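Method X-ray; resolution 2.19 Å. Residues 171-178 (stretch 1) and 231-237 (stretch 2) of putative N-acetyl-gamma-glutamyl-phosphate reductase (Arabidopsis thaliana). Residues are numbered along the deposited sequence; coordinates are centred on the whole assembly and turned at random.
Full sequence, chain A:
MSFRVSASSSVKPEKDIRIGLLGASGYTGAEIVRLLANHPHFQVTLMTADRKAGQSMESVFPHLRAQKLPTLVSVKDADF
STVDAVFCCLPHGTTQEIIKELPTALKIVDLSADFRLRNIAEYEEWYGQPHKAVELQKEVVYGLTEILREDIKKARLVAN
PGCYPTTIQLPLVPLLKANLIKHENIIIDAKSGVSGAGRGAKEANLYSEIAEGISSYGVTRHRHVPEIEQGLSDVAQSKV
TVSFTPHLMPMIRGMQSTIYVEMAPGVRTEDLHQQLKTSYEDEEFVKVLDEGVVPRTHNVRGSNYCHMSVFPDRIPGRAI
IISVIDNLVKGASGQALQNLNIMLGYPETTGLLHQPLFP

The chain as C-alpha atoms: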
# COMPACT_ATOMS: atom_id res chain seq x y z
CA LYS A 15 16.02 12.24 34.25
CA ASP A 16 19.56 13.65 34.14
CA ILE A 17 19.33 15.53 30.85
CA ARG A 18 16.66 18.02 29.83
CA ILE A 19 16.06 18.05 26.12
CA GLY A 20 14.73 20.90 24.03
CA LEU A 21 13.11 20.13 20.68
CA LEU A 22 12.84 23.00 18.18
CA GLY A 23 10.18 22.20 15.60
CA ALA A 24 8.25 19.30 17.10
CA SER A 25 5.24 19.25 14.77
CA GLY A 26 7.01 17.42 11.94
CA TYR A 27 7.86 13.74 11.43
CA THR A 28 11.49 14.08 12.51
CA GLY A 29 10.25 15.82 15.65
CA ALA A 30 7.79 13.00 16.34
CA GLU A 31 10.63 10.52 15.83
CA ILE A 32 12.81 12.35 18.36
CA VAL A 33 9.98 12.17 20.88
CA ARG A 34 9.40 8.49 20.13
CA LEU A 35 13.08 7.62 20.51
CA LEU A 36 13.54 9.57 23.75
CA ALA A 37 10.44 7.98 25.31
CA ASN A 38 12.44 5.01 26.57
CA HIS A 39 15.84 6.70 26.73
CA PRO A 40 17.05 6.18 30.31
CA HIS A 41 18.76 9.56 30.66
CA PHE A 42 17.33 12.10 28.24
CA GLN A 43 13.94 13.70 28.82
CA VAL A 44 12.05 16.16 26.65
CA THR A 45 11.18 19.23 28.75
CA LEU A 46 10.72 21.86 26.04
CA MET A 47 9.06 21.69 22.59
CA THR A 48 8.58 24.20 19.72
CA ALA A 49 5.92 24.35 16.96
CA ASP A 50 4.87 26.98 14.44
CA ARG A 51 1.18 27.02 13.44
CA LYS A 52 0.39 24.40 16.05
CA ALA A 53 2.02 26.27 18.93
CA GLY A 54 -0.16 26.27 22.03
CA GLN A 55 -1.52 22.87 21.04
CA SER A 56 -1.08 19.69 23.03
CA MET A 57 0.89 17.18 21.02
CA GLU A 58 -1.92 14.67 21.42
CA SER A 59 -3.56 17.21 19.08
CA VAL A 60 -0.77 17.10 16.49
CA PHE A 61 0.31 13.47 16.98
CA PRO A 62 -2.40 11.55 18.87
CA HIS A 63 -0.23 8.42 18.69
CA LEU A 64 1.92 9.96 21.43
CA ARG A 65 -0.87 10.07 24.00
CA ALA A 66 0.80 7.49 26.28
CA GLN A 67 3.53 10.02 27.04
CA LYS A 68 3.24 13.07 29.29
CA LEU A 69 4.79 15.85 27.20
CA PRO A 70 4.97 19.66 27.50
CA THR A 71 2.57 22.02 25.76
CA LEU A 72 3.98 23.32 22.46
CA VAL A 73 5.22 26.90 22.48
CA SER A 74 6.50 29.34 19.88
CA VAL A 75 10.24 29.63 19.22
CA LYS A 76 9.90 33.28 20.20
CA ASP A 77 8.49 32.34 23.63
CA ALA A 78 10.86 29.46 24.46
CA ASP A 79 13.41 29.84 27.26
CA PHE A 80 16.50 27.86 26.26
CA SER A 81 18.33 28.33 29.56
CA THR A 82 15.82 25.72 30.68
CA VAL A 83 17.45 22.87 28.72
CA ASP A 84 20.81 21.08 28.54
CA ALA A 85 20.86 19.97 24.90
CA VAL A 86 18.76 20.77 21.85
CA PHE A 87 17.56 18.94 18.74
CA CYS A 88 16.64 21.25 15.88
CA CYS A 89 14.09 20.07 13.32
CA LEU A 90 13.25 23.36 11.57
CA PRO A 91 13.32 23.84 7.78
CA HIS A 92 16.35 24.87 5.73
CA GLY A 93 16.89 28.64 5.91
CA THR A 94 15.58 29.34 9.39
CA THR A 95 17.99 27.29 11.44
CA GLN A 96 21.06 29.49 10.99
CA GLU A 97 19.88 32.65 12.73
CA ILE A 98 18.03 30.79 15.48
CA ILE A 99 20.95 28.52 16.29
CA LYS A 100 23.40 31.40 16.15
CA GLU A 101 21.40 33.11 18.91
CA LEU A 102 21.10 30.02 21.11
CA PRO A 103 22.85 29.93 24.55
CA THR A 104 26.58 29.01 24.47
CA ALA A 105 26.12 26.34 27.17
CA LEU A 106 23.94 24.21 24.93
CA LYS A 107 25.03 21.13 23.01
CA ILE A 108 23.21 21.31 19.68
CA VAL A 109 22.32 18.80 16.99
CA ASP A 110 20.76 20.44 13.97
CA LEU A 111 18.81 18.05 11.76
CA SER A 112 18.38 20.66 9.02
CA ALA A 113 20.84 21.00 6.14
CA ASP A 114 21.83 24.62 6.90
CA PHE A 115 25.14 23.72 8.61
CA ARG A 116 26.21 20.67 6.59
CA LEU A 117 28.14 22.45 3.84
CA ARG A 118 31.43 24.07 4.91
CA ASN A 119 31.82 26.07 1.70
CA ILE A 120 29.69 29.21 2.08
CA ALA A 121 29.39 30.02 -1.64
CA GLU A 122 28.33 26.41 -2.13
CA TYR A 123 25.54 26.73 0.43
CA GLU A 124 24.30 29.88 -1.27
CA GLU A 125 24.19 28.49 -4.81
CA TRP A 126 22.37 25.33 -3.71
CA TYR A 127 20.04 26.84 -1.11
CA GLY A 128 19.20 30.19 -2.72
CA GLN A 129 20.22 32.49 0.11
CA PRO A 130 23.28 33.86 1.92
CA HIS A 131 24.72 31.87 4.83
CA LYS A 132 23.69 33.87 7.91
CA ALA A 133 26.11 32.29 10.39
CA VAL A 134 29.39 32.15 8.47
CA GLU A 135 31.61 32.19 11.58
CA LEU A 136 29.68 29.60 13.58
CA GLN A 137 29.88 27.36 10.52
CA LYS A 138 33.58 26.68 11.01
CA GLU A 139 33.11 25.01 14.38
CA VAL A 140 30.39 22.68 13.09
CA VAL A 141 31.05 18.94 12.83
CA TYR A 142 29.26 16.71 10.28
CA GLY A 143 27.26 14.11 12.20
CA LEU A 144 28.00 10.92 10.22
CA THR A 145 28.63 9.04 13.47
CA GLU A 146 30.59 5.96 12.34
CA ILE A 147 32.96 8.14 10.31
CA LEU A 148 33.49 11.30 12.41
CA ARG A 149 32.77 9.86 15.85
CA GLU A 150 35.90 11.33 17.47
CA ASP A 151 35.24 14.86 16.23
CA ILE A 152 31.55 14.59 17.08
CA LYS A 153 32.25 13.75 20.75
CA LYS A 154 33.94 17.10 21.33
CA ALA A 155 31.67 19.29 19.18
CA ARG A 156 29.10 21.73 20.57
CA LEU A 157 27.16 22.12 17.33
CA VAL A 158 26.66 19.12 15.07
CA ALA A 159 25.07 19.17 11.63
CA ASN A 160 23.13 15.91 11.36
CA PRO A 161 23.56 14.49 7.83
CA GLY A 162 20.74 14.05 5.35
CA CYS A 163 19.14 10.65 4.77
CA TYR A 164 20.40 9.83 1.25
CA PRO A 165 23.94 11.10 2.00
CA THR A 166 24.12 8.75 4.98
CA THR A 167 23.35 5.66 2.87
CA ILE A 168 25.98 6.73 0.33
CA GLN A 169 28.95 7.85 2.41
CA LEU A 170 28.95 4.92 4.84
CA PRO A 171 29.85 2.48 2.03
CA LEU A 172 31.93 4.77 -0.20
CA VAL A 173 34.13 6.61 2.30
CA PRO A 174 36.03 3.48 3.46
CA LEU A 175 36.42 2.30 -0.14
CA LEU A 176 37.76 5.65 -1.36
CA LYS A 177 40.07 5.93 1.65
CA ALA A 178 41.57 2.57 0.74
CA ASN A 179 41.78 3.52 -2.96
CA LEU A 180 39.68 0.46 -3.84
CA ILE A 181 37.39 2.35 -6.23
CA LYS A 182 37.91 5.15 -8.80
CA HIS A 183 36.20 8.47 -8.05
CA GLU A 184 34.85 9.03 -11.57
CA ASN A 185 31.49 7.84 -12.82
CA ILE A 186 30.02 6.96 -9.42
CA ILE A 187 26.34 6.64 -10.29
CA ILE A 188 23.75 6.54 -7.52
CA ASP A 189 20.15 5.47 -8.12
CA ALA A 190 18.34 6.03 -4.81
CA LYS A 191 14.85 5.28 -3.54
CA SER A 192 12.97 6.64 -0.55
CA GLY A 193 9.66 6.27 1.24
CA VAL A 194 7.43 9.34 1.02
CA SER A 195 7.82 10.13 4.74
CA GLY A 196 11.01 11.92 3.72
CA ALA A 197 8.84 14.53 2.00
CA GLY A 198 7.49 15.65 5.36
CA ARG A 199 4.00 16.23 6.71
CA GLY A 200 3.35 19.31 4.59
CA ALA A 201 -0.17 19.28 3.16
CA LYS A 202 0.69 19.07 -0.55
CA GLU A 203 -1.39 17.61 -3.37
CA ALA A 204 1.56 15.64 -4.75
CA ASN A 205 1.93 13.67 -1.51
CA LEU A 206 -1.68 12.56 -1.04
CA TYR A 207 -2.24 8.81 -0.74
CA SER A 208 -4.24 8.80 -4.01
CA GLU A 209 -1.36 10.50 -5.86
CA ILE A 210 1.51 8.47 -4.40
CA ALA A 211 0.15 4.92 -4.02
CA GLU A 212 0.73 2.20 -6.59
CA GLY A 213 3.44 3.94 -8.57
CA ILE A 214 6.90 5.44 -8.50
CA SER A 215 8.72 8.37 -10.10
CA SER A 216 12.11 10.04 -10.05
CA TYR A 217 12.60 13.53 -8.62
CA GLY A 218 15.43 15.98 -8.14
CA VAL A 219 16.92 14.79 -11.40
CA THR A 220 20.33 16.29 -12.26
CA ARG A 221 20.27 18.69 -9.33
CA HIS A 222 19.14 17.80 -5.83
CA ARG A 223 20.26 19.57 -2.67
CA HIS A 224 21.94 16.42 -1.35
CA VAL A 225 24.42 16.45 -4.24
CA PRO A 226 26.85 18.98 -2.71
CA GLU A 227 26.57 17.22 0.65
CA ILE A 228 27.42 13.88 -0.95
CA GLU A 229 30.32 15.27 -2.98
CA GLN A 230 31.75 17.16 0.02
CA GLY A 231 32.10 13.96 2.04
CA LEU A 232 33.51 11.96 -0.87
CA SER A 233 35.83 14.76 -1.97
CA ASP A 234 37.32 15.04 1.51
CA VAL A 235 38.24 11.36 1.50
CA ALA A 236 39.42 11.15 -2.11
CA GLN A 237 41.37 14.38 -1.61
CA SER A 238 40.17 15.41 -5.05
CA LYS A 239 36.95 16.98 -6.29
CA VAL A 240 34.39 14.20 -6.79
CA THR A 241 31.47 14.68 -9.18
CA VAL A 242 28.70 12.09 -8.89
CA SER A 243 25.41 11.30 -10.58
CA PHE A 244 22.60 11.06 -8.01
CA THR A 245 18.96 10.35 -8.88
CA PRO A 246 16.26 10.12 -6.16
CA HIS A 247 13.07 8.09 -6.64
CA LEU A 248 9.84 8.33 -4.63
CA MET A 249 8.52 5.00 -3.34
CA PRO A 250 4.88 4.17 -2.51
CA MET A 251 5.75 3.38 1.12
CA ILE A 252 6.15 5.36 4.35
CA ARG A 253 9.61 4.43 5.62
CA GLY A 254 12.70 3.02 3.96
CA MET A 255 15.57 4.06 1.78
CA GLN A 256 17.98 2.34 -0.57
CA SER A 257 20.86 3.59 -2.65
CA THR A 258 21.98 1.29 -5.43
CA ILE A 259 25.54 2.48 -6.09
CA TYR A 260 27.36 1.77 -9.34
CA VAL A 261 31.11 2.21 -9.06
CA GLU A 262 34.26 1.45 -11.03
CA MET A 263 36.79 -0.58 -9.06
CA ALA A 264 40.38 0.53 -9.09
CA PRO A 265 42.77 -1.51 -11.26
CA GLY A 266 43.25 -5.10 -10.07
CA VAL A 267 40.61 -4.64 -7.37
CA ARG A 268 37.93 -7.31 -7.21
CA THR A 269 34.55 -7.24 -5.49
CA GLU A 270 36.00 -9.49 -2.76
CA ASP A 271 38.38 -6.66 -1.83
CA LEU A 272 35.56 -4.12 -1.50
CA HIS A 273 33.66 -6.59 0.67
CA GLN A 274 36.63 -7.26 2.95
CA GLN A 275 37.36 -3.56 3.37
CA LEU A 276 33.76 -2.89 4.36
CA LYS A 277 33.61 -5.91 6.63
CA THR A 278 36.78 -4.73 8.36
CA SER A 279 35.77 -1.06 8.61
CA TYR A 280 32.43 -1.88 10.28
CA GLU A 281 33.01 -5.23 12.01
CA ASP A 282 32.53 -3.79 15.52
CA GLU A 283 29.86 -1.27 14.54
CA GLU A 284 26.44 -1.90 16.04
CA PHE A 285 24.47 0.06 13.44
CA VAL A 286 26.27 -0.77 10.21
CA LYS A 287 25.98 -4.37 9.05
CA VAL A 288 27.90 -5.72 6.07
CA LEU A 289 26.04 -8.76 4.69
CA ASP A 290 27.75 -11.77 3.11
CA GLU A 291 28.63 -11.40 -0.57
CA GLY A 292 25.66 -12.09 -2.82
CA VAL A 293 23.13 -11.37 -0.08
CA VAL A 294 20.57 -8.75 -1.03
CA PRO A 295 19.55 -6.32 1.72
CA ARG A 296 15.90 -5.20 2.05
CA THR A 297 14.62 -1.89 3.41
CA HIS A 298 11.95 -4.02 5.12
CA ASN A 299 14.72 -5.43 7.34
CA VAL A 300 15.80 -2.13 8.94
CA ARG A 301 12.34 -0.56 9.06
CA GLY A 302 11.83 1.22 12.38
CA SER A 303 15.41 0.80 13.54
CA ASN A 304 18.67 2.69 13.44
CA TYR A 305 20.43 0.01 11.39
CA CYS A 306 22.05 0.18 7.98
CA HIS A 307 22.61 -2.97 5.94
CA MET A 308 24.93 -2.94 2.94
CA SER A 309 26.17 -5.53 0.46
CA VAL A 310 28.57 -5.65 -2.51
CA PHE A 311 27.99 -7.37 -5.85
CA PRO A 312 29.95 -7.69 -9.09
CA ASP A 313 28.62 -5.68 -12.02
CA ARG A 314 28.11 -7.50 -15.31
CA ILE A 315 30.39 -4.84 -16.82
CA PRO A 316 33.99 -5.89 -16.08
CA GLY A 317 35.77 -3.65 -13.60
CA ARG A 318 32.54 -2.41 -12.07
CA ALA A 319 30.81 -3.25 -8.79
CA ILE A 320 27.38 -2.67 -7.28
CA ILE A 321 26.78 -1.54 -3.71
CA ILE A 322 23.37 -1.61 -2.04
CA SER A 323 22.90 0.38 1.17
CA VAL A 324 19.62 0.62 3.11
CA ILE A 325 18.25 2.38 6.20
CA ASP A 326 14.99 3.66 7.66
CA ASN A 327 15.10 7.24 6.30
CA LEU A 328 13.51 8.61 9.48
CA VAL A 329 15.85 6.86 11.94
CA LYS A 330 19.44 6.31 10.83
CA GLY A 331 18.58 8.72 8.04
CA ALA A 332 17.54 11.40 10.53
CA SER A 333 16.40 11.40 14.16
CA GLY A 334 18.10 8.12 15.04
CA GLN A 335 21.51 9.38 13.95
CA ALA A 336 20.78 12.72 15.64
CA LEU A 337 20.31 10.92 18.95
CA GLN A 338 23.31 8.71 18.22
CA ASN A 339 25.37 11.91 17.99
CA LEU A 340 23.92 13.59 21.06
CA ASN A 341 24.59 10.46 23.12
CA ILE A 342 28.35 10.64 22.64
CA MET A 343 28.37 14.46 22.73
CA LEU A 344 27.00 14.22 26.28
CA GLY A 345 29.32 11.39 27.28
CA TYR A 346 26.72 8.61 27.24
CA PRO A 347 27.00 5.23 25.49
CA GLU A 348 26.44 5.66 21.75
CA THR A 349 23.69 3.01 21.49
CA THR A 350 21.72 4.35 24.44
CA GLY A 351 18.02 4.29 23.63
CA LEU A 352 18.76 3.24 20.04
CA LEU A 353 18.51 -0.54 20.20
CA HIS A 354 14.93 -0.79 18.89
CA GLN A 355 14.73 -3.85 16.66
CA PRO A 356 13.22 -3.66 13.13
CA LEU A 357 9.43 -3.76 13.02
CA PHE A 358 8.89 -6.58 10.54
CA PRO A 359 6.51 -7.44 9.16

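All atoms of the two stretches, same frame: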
# COMPACT_ATOMS: atom_id res chain seq x y z
N PRO A 171 29.15 3.47 2.84
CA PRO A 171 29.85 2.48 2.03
C PRO A 171 31.04 3.02 1.24
O PRO A 171 32.10 2.40 1.20
CB PRO A 171 28.75 1.96 1.10
CG PRO A 171 27.85 3.14 0.96
CD PRO A 171 27.75 3.61 2.38
N LEU A 172 30.88 4.19 0.63
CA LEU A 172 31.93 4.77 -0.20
C LEU A 172 33.16 5.36 0.47
O LEU A 172 34.27 5.26 -0.07
CB LEU A 172 31.33 5.81 -1.15
CG LEU A 172 30.22 5.31 -2.08
CD1 LEU A 172 29.92 6.39 -3.12
CD2 LEU A 172 30.66 4.01 -2.77
N VAL A 173 32.99 5.99 1.63
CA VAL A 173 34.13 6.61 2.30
C VAL A 173 35.27 5.63 2.55
O VAL A 173 36.40 5.89 2.16
CB VAL A 173 33.70 7.28 3.62
CG1 VAL A 173 34.93 7.76 4.37
CG2 VAL A 173 32.77 8.45 3.32
N PRO A 174 34.98 4.48 3.19
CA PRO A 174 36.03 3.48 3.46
C PRO A 174 36.69 2.98 2.18
O PRO A 174 37.90 2.77 2.14
CB PRO A 174 35.26 2.37 4.17
CG PRO A 174 34.18 3.09 4.86
CD PRO A 174 33.71 4.08 3.82
N LEU A 175 35.90 2.79 1.13
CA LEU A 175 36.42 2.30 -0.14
C LEU A 175 37.32 3.31 -0.83
O LEU A 175 38.33 2.94 -1.42
CB LEU A 175 35.27 1.90 -1.08
CG LEU A 175 34.36 0.76 -0.57
CD1 LEU A 175 33.31 0.44 -1.60
CD2 LEU A 175 35.18 -0.48 -0.25
N LEU A 176 36.95 4.59 -0.75
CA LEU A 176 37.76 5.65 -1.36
C LEU A 176 39.05 5.84 -0.55
O LEU A 176 40.12 6.02 -1.12
CB LEU A 176 36.98 6.97 -1.40
CG LEU A 176 35.85 7.08 -2.42
CD1 LEU A 176 34.95 8.27 -2.10
CD2 LEU A 176 36.47 7.21 -3.81
N LYS A 177 38.92 5.78 0.77
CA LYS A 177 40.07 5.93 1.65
C LYS A 177 41.13 4.88 1.36
O LYS A 177 42.33 5.14 1.43
CB LYS A 177 39.66 5.78 3.11
CG LYS A 177 39.15 7.02 3.74
CD LYS A 177 38.72 6.82 5.16
CE LYS A 177 38.18 8.13 5.68
NZ LYS A 177 37.67 8.06 7.06
N ALA A 178 40.67 3.68 1.04
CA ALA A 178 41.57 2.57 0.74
C ALA A 178 41.92 2.48 -0.75
O ALA A 178 42.55 1.53 -1.18
CB ALA A 178 40.95 1.26 1.21
N GLY A 231 31.57 15.09 1.29
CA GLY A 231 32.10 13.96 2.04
C GLY A 231 33.04 13.09 1.22
O GLY A 231 34.09 12.69 1.71
N LEU A 232 32.67 12.79 -0.02
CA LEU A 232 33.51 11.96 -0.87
C LEU A 232 34.78 12.70 -1.27
O LEU A 232 35.86 12.11 -1.31
CB LEU A 232 32.74 11.52 -2.12
CG LEU A 232 31.43 10.77 -1.88
CD1 LEU A 232 30.94 10.20 -3.21
CD2 LEU A 232 31.63 9.65 -0.85
N SER A 233 34.66 13.98 -1.58
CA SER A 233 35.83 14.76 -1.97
C SER A 233 36.86 14.82 -0.85
O SER A 233 38.07 14.72 -1.11
CB SER A 233 35.43 16.19 -2.36
OG SER A 233 34.68 16.21 -3.56
N ASP A 234 36.40 14.97 0.38
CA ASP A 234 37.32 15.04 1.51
C ASP A 234 38.16 13.77 1.64
O ASP A 234 39.35 13.84 1.94
CB ASP A 234 36.56 15.26 2.82
CG ASP A 234 35.92 16.64 2.90
OD1 ASP A 234 36.38 17.57 2.19
OD2 ASP A 234 34.96 16.79 3.68
N VAL A 235 37.54 12.62 1.40
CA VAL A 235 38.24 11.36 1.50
C VAL A 235 39.15 11.10 0.30
O VAL A 235 40.29 10.65 0.46
CB VAL A 235 37.23 10.20 1.65
CG1 VAL A 235 36.47 9.98 0.37
CG2 VAL A 235 37.92 8.97 2.04
N ALA A 236 38.65 11.37 -0.90
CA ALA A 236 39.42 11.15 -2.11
C ALA A 236 40.48 12.22 -2.32
O ALA A 236 41.33 12.09 -3.20
CB ALA A 236 38.48 11.10 -3.32
N GLN A 237 40.42 13.28 -1.52
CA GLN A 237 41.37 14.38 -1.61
C GLN A 237 41.46 14.90 -3.04
O GLN A 237 42.53 15.22 -3.54
CB GLN A 237 42.74 13.94 -1.12
CG GLN A 237 42.75 13.46 0.31
CD GLN A 237 44.14 13.12 0.80
OE1 GLN A 237 44.31 12.56 1.89
NE2 GLN A 237 45.15 13.46 0.01

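Two helical segments far apart in sequence lie side by side, running in nearly the same direction, and are joined by a small, mainly apolar packing of leucine, valine and alanine side chains, with the stem of a lysine at its margin and no hydrogen bond between them. The example illustrates a general principle: two helices can pack against each other through apolar side chains with no hydrogen bond between them.

The axes approach to 8.8 Å and cross at -19°, a shallow angle that lets the contact extend over successive turns. Within the first segment, L176 N donates to L172 O at 2.8 Å and K177 N to V173 O at 2.9 Å. P174 has no amide hydrogen to give, and the helix is kinked there, yet its carbonyl still serves the chain end, with A178 N bonded to P174 O at 3.1 Å. The second segment has helical bonds of its own, two of them weak: V235 N to G231 O at 3.5 Å and Q237 N to S233 O at 2.8 Å.

L176 is central to the first helix's share of the contact. Its CA-to-CB bond points toward the second helix, and the m,t rotamer carries its two methyls to different neighbours: L176 CD1 lies 3.8 Å from L232 CD2 and 3.4 Å from V235 CG1, while L176 CD2 reaches A236 CB at 4.4 Å. One turn earlier, L172 also points toward the partner helix, and L172 CB meets L232 CD2 at 3.9 Å. L232 itself leaves its backbone sideways, but the end of its side chain comes nearer, so that CD2 bridges L172 and L176. A long, branched side chain suits this place because it can span the gap that its starting direction leaves open.

V235 gives up more area to the contact than any other residue here. It points toward the first helix, and its beta-branch spreads two methyls across the interface: CG1 faces L176, while V235 CG2 lies 4.0 Å from V173 CG1. A236 CB, leaving its backbone sideways, adds a small apolar surface beside L176; A236 CA and L176 CA are 5.8 Å apart.

Burial follows the same pattern. The two stretches together bury 334 Å², a modest area, and L172, V173, L176 and L232 are all buried in the assembly, as befits their hydrocarbon side chains. At the exposed margin, K177 lays its aliphatic stem alongside V235; the modelled spacing there is too tight to interpret in detail. S233 and D234, polar residues of this part of the second helix, stand clear of the contact, S233 pointing away from it.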